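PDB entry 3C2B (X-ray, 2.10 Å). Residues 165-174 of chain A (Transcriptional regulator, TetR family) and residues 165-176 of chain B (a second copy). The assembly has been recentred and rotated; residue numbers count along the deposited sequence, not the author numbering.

Chain A (165-174) YRSFYGLIVS
Chain B, residues 165-176: YRSFYGLIVSDL

Each stretch contains the end of a helix that begins earlier in its chain and runs to residue 173. The two helices run roughly antiparallel, with 141° between their N-to-C directions, and their axes approach to 7.3 Å. In both copies Ser174 leaves the helix with positive phi (35/-126 in A, 46/-129 in B). Chain B continues through a type II' turn, Val173(B) to Leu176(B), closed by Leu176(B) N to Val173(B) O at 2.9 Å.

The close approach depends on glycine. Gly170(A) CA lies 3.3 Å from Gly170(B) O, and Gly170(B) CA lies 3.3 Å from Gly170(A) O; both are CA-H...O contacts. An ideal CB on Gly170(A) would fall 1.9 Å from Gly170(B) O, a clash. In register, Gly170(A) CA sits 3.8 Å from Ser174(B) CA.

Arg166 bonds to the end of the partner helix. Leu171(B) O and Ile172(B) O receive no helical amide bond within the stretch, so they are free for the guanidinium. Both arginines are extended, with chi1 to chi3 all t and chi4 near -80°. Arg166(A) NH1 donates to Leu171(B) O at 3.0 Å, and Arg166(A) NH2 to Ile172(B) O at 2.7 Å. Both acceptors lie at the guanidinium edge, where the N-H groups point. The reciprocal bonds are Arg166(B) NH1 to Leu171(A) O, 2.9 Å, and Arg166(B) NH2 to Ile172(A) O, 2.8 Å. Val173(B) O is 3.4 Å from Arg166(A) NH2, but the angle is too poor for a hydrogen bond.

Ser174 returns the contact. Its chi1 is t in both copies, and its CB lies over one face of the partner's Arg166 guanidinium. Ser174(B) OG donates to Arg166(A) O at 2.6 Å; Ser174(A) OG donates to Arg166(B) O at 3.0 Å. Each Arg166 carbonyl thus accepts twice, since it also takes the helical bond from Gly170 N of its own chain, 3.0 Å from Arg166 O in both copies.

Ser174(A) O and Ser174(B) O are 4.4 Å apart and share two waters. Water 1 lies 2.9 Å from Ser174(A) O and, in a weak bond, 2.8 Å from Ser174(B) O. Water 2 lies 2.9 Å from Ser174(B) O and, again weakly, 2.7 Å from Ser174(A) O.

Leu171 gives the apolar contact. Leu171(A) CD2 meets Leu171(B) CD2 at 3.9 Å; both leucines are m, t. Separately, Tyr169(A), chi1 t, brings CE1 to 3.5 Å from Asp175(B) CB, with the Asp175(B) carboxylate carbon over one ring face. Asp175(B) OD2 is hydrogen-bonded elsewhere in the structure.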

ATOM      1  N   TYR A 165      -8.811 -13.944  -3.504  1.00 43.22           N
ATOM      2  CA  TYR A 165      -7.551 -13.616  -2.775  1.00 41.06           C
ATOM      3  C   TYR A 165      -7.298 -12.111  -2.748  1.00 41.51           C
ATOM      4  O   TYR A 165      -6.920 -11.535  -1.705  1.00 40.95           O
ATOM      5  CB  TYR A 165      -6.339 -14.399  -3.334  1.00 41.86           C
ATOM      6  CG  TYR A 165      -4.990 -14.070  -2.668  1.00 41.12           C
ATOM      7  CD1 TYR A 165      -4.920 -13.737  -1.300  1.00 38.62           C
ATOM      8  CD2 TYR A 165      -3.790 -14.135  -3.388  1.00 39.76           C
ATOM      9  CE1 TYR A 165      -3.717 -13.434  -0.673  1.00 36.22           C
ATOM     10  CE2 TYR A 165      -2.542 -13.850  -2.734  1.00 39.02           C
ATOM     11  CZ  TYR A 165      -2.536 -13.517  -1.377  1.00 37.34           C
ATOM     12  OH  TYR A 165      -1.358 -13.187  -0.718  1.00 41.75           O
ATOM     13  N   ARG A 166      -7.545 -11.458  -3.883  1.00 40.53           N
ATOM     14  CA  ARG A 166      -7.494  -9.995  -3.971  1.00 40.15           C
ATOM     15  C   ARG A 166      -8.307  -9.285  -2.863  1.00 38.61           C
ATOM     16  O   ARG A 166      -7.765  -8.362  -2.155  1.00 38.55           O
ATOM     17  CB  ARG A 166      -7.858  -9.494  -5.417  1.00 39.24           C
ATOM     18  CG  ARG A 166      -7.581  -7.998  -5.610  1.00 40.44           C
ATOM     19  CD  ARG A 166      -8.104  -7.420  -6.964  1.00 41.46           C
ATOM     20  NE  ARG A 166      -7.779  -6.004  -7.093  1.00 39.43           N
ATOM     21  CZ  ARG A 166      -8.420  -5.001  -6.470  1.00 38.70           C
ATOM     22  NH1 ARG A 166      -9.459  -5.235  -5.684  1.00 38.31           N
ATOM     23  NH2 ARG A 166      -8.018  -3.758  -6.620  1.00 36.48           N
ATOM     24  N   SER A 167      -9.568  -9.701  -2.717  1.00 36.29           N
ATOM     25  CA  SER A 167     -10.463  -9.182  -1.694  1.00 35.59           C
ATOM     26  C   SER A 167      -9.918  -9.464  -0.290  1.00 35.61           C
ATOM     27  O   SER A 167      -9.864  -8.572   0.530  1.00 36.29           O
ATOM     28  CB  SER A 167     -11.852  -9.811  -1.799  1.00 36.63           C
ATOM     29  OG  SER A 167     -12.527  -9.393  -2.983  1.00 38.06           O
ATOM     30  N   PHE A 168      -9.504 -10.691  -0.030  1.00 33.98           N
ATOM     31  CA  PHE A 168      -8.972 -11.088   1.268  1.00 34.55           C
ATOM     32  C   PHE A 168      -7.769 -10.249   1.614  1.00 34.74           C
ATOM     33  O   PHE A 168      -7.653  -9.737   2.738  1.00 35.98           O
ATOM     34  CB  PHE A 168      -8.584 -12.567   1.227  1.00 33.17           C
ATOM     35  CG  PHE A 168      -8.310 -13.192   2.578  1.00 34.89           C
ATOM     36  CD1 PHE A 168      -8.954 -12.747   3.742  1.00 34.91           C
ATOM     37  CD2 PHE A 168      -7.406 -14.246   2.683  1.00 35.03           C
ATOM     38  CE1 PHE A 168      -8.713 -13.376   4.975  1.00 34.36           C
ATOM     39  CE2 PHE A 168      -7.184 -14.888   3.916  1.00 39.08           C
ATOM     40  CZ  PHE A 168      -7.838 -14.436   5.064  1.00 34.99           C
ATOM     41  N   TYR A 169      -6.909 -10.025   0.635  1.00 34.73           N
ATOM     42  CA  TYR A 169      -5.668  -9.307   0.896  1.00 34.47           C
ATOM     43  C   TYR A 169      -6.008  -7.874   1.264  1.00 34.59           C
ATOM     44  O   TYR A 169      -5.437  -7.318   2.214  1.00 34.95           O
ATOM     45  CB  TYR A 169      -4.775  -9.387  -0.355  1.00 34.20           C
ATOM     46  CG  TYR A 169      -3.379  -8.826  -0.183  1.00 35.72           C
ATOM     47  CD1 TYR A 169      -3.145  -7.459  -0.047  1.00 36.47           C
ATOM     48  CD2 TYR A 169      -2.295  -9.684  -0.158  1.00 37.45           C
ATOM     49  CE1 TYR A 169      -1.834  -6.986   0.126  1.00 39.13           C
ATOM     50  CE2 TYR A 169      -0.988  -9.215  -0.021  1.00 39.22           C
ATOM     51  CZ  TYR A 169      -0.771  -7.906   0.135  1.00 38.43           C
ATOM     52  OH  TYR A 169       0.526  -7.532   0.250  1.00 38.12           O
ATOM     53  N   GLY A 170      -6.903  -7.249   0.498  1.00 34.07           N
ATOM     54  CA  GLY A 170      -7.262  -5.839   0.771  1.00 34.16           C
ATOM     55  C   GLY A 170      -7.959  -5.713   2.127  1.00 34.40           C
ATOM     56  O   GLY A 170      -7.747  -4.747   2.884  1.00 34.92           O
ATOM     57  N   LEU A 171      -8.792  -6.694   2.451  1.00 33.85           N
ATOM     58  CA  LEU A 171      -9.448  -6.743   3.774  1.00 33.86           C
ATOM     59  C   LEU A 171      -8.474  -6.890   4.949  1.00 34.01           C
ATOM     60  O   LEU A 171      -8.669  -6.275   6.000  1.00 36.06           O
ATOM     61  CB  LEU A 171     -10.525  -7.834   3.856  1.00 31.16           C
ATOM     62  CG  LEU A 171     -11.776  -7.652   2.956  1.00 32.62           C
ATOM     63  CD1 LEU A 171     -12.614  -8.952   2.936  1.00 31.20           C
ATOM     64  CD2 LEU A 171     -12.697  -6.470   3.428  1.00 32.54           C
ATOM     65  N   ILE A 172      -7.466  -7.740   4.813  1.00 33.12           N
ATOM     66  CA  ILE A 172      -6.465  -7.864   5.868  1.00 32.11           C
ATOM     67  C   ILE A 172      -5.631  -6.566   6.027  1.00 32.67           C
ATOM     68  O   ILE A 172      -5.497  -6.043   7.133  1.00 33.75           O
ATOM     69  CB  ILE A 172      -5.531  -9.061   5.572  1.00 31.84           C
ATOM     70  CG1 ILE A 172      -6.350 -10.376   5.493  1.00 31.74           C
ATOM     71  CG2 ILE A 172      -4.396  -9.120   6.602  1.00 29.50           C
ATOM     72  CD1 ILE A 172      -5.568 -11.477   4.763  1.00 26.98           C
ATOM     73  N   VAL A 173      -5.115  -6.053   4.908  1.00 31.93           N
ATOM     74  CA  VAL A 173      -4.030  -5.079   4.886  1.00 33.65           C
ATOM     75  C   VAL A 173      -4.571  -3.619   4.706  1.00 34.26           C
ATOM     76  O   VAL A 173      -3.972  -2.676   5.201  1.00 34.24           O
ATOM     77  CB  VAL A 173      -3.035  -5.406   3.723  1.00 33.85           C
ATOM     78  CG1 VAL A 173      -1.896  -4.336   3.618  1.00 33.96           C
ATOM     79  CG2 VAL A 173      -2.381  -6.769   3.945  1.00 33.08           C
ATOM     80  N   SER A 174      -5.692  -3.463   3.994  1.00 33.80           N
ATOM     81  CA  SER A 174      -6.108  -2.121   3.512  1.00 34.84           C
ATOM     82  C   SER A 174      -4.899  -1.249   3.129  1.00 35.33           C
ATOM     83  O   SER A 174      -4.039  -1.689   2.366  1.00 36.08           O
ATOM     84  CB  SER A 174      -7.017  -1.472   4.562  1.00 34.30           C
ATOM     85  OG  SER A 174      -7.473  -0.222   4.140  1.00 35.96           O
TER
ATOM     86  N   TYR B 165     -14.733   2.213   6.273  1.00 37.59           N
ATOM     87  CA  TYR B 165     -13.948   2.855   5.206  1.00 37.46           C
ATOM     88  C   TYR B 165     -12.670   2.076   4.986  1.00 37.27           C
ATOM     89  O   TYR B 165     -12.202   1.924   3.857  1.00 39.72           O
ATOM     90  CB  TYR B 165     -13.669   4.369   5.495  1.00 36.73           C
ATOM     91  CG  TYR B 165     -12.750   5.060   4.436  1.00 38.52           C
ATOM     92  CD1 TYR B 165     -12.856   4.760   3.066  1.00 35.41           C
ATOM     93  CD2 TYR B 165     -11.816   6.017   4.810  1.00 36.78           C
ATOM     94  CE1 TYR B 165     -12.089   5.426   2.110  1.00 36.93           C
ATOM     95  CE2 TYR B 165     -11.015   6.662   3.861  1.00 36.19           C
ATOM     96  CZ  TYR B 165     -11.157   6.378   2.507  1.00 38.24           C
ATOM     97  OH  TYR B 165     -10.317   7.014   1.559  1.00 40.91           O
ATOM     98  N   ARG B 166     -12.067   1.613   6.063  1.00 37.88           N
ATOM     99  CA  ARG B 166     -10.887   0.746   5.946  1.00 37.95           C
ATOM    100  C   ARG B 166     -11.180  -0.467   5.005  1.00 37.87           C
ATOM    101  O   ARG B 166     -10.398  -0.724   4.044  1.00 38.20           O
ATOM    102  CB  ARG B 166     -10.416   0.301   7.338  1.00 38.47           C
ATOM    103  CG  ARG B 166      -9.128  -0.504   7.331  1.00 36.76           C
ATOM    104  CD  ARG B 166      -8.912  -1.285   8.625  1.00 37.21           C
ATOM    105  NE  ARG B 166      -7.571  -1.853   8.596  1.00 37.31           N
ATOM    106  CZ  ARG B 166      -7.240  -2.992   7.992  1.00 41.72           C
ATOM    107  NH1 ARG B 166      -8.185  -3.718   7.384  1.00 40.88           N
ATOM    108  NH2 ARG B 166      -5.967  -3.403   7.993  1.00 39.35           N
ATOM    109  N   SER B 167     -12.299  -1.159   5.243  1.00 36.59           N
ATOM    110  CA  SER B 167     -12.740  -2.268   4.393  1.00 36.86           C
ATOM    111  C   SER B 167     -12.960  -1.862   2.946  1.00 36.10           C
ATOM    112  O   SER B 167     -12.506  -2.557   2.043  1.00 35.72           O
ATOM    113  CB  SER B 167     -14.061  -2.874   4.902  1.00 38.13           C
ATOM    114  OG  SER B 167     -13.875  -3.436   6.182  1.00 41.04           O
ATOM    115  N   PHE B 168     -13.684  -0.760   2.735  1.00 34.99           N
ATOM    116  CA  PHE B 168     -13.960  -0.264   1.383  1.00 34.63           C
ATOM    117  C   PHE B 168     -12.659   0.043   0.648  1.00 34.51           C
ATOM    118  O   PHE B 168     -12.449  -0.380  -0.510  1.00 35.90           O
ATOM    119  CB  PHE B 168     -14.841   0.996   1.466  1.00 35.32           C
ATOM    120  CG  PHE B 168     -15.416   1.451   0.139  1.00 34.56           C
ATOM    121  CD1 PHE B 168     -15.719   0.528  -0.866  1.00 33.23           C
ATOM    122  CD2 PHE B 168     -15.670   2.808  -0.088  1.00 35.00           C
ATOM    123  CE1 PHE B 168     -16.316   0.953  -2.083  1.00 35.34           C
ATOM    124  CE2 PHE B 168     -16.243   3.256  -1.296  1.00 35.44           C
ATOM    125  CZ  PHE B 168     -16.559   2.319  -2.293  1.00 36.41           C
ATOM    126  N   TYR B 169     -11.764   0.767   1.300  1.00 33.40           N
ATOM    127  CA  TYR B 169     -10.474   1.071   0.689  1.00 33.61           C
ATOM    128  C   TYR B 169      -9.700  -0.198   0.279  1.00 33.71           C
ATOM    129  O   TYR B 169      -9.121  -0.289  -0.850  1.00 33.40           O
ATOM    130  CB  TYR B 169      -9.635   1.938   1.687  1.00 34.99           C
ATOM    131  CG  TYR B 169      -8.410   2.588   1.091  1.00 35.77           C
ATOM    132  CD1 TYR B 169      -7.261   1.850   0.836  1.00 34.34           C
ATOM    133  CD2 TYR B 169      -8.406   3.967   0.771  1.00 37.28           C
ATOM    134  CE1 TYR B 169      -6.126   2.471   0.281  1.00 35.73           C
ATOM    135  CE2 TYR B 169      -7.238   4.595   0.207  1.00 36.29           C
ATOM    136  CZ  TYR B 169      -6.134   3.823  -0.034  1.00 38.51           C
ATOM    137  OH  TYR B 169      -4.978   4.394  -0.595  1.00 41.09           O
ATOM    138  N   GLY B 170      -9.642  -1.156   1.193  1.00 32.18           N
ATOM    139  CA  GLY B 170      -8.997  -2.425   0.893  1.00 33.41           C
ATOM    140  C   GLY B 170      -9.609  -3.177  -0.283  1.00 33.71           C
ATOM    141  O   GLY B 170      -8.892  -3.727  -1.138  1.00 34.34           O
ATOM    142  N   LEU B 171     -10.931  -3.181  -0.328  1.00 33.66           N
ATOM    143  CA  LEU B 171     -11.652  -3.766  -1.454  1.00 34.08           C
ATOM    144  C   LEU B 171     -11.368  -3.108  -2.792  1.00 33.50           C
ATOM    145  O   LEU B 171     -11.258  -3.794  -3.795  1.00 33.74           O
ATOM    146  CB  LEU B 171     -13.171  -3.833  -1.172  1.00 31.59           C
ATOM    147  CG  LEU B 171     -13.585  -4.787  -0.036  1.00 33.79           C
ATOM    148  CD1 LEU B 171     -15.011  -4.414   0.446  1.00 34.87           C
ATOM    149  CD2 LEU B 171     -13.412  -6.330  -0.389  1.00 31.76           C
ATOM    150  N   ILE B 172     -11.307  -1.775  -2.813  1.00 33.34           N
ATOM    151  CA  ILE B 172     -11.117  -1.056  -4.054  1.00 32.67           C
ATOM    152  C   ILE B 172      -9.653  -1.260  -4.532  1.00 34.08           C
ATOM    153  O   ILE B 172      -9.402  -1.584  -5.701  1.00 33.54           O
ATOM    154  CB  ILE B 172     -11.333   0.460  -3.833  1.00 33.71           C
ATOM    155  CG1 ILE B 172     -12.759   0.799  -3.403  1.00 32.85           C
ATOM    156  CG2 ILE B 172     -10.811   1.313  -5.031  1.00 32.93           C
ATOM    157  CD1 ILE B 172     -12.803   2.273  -2.743  1.00 31.26           C
ATOM    158  N   VAL B 173      -8.705  -1.075  -3.607  1.00 34.71           N
ATOM    159  CA  VAL B 173      -7.269  -0.989  -3.908  1.00 34.83           C
ATOM    160  C   VAL B 173      -6.496  -2.289  -3.784  1.00 35.68           C
ATOM    161  O   VAL B 173      -5.613  -2.564  -4.613  1.00 34.89           O
ATOM    162  CB  VAL B 173      -6.560   0.069  -2.999  1.00 34.82           C
ATOM    163  CG1 VAL B 173      -5.077   0.279  -3.428  1.00 33.79           C
ATOM    164  CG2 VAL B 173      -7.287   1.410  -3.096  1.00 33.09           C
ATOM    165  N   SER B 174      -6.815  -3.080  -2.752  1.00 36.62           N
ATOM    166  CA  SER B 174      -5.991  -4.246  -2.434  1.00 37.02           C
ATOM    167  C   SER B 174      -4.495  -3.850  -2.470  1.00 38.15           C
ATOM    168  O   SER B 174      -4.113  -2.843  -1.865  1.00 38.28           O
ATOM    169  CB  SER B 174      -6.370  -5.417  -3.381  1.00 36.75           C
ATOM    170  OG  SER B 174      -5.943  -6.680  -2.901  1.00 37.86           O
ATOM    171  N   ASP B 175      -3.647  -4.592  -3.189  1.00 37.76           N
ATOM    172  CA  ASP B 175      -2.243  -4.288  -3.165  1.00 38.80           C
ATOM    173  C   ASP B 175      -1.815  -3.461  -4.354  1.00 38.71           C
ATOM    174  O   ASP B 175      -0.643  -3.351  -4.598  1.00 38.98           O
ATOM    175  CB  ASP B 175      -1.424  -5.575  -3.083  1.00 39.64           C
ATOM    176  CG  ASP B 175      -1.593  -6.453  -4.322  1.00 40.33           C
ATOM    177  OD1 ASP B 175      -2.584  -6.334  -5.062  1.00 43.36           O
ATOM    178  OD2 ASP B 175      -0.696  -7.258  -4.583  1.00 46.66           O
ATOM    179  N   LEU B 176      -2.767  -2.867  -5.070  1.00 39.60           N
ATOM    180  CA  LEU B 176      -2.476  -2.141  -6.308  1.00 40.57           C
ATOM    181  C   LEU B 176      -1.600  -0.916  -6.103  1.00 41.74           C
ATOM    182  O   LEU B 176      -0.715  -0.637  -6.950  1.00 41.41           O
ATOM    183  CB  LEU B 176      -3.753  -1.739  -7.050  1.00 41.25           C
ATOM    184  CG  LEU B 176      -3.568  -1.143  -8.474  1.00 43.41           C
ATOM    185  CD1 LEU B 176      -2.824  -2.072  -9.457  1.00 41.72           C
ATOM    186  CD2 LEU B 176      -4.920  -0.697  -9.056  1.00 41.46           C
TER
HETATM  187  O   HOH W   1      -3.352  -3.842   0.628  1.00 35.35           O
HETATM  188  O   HOH W   2      -5.293  -0.990   0.061  1.00 38.07           O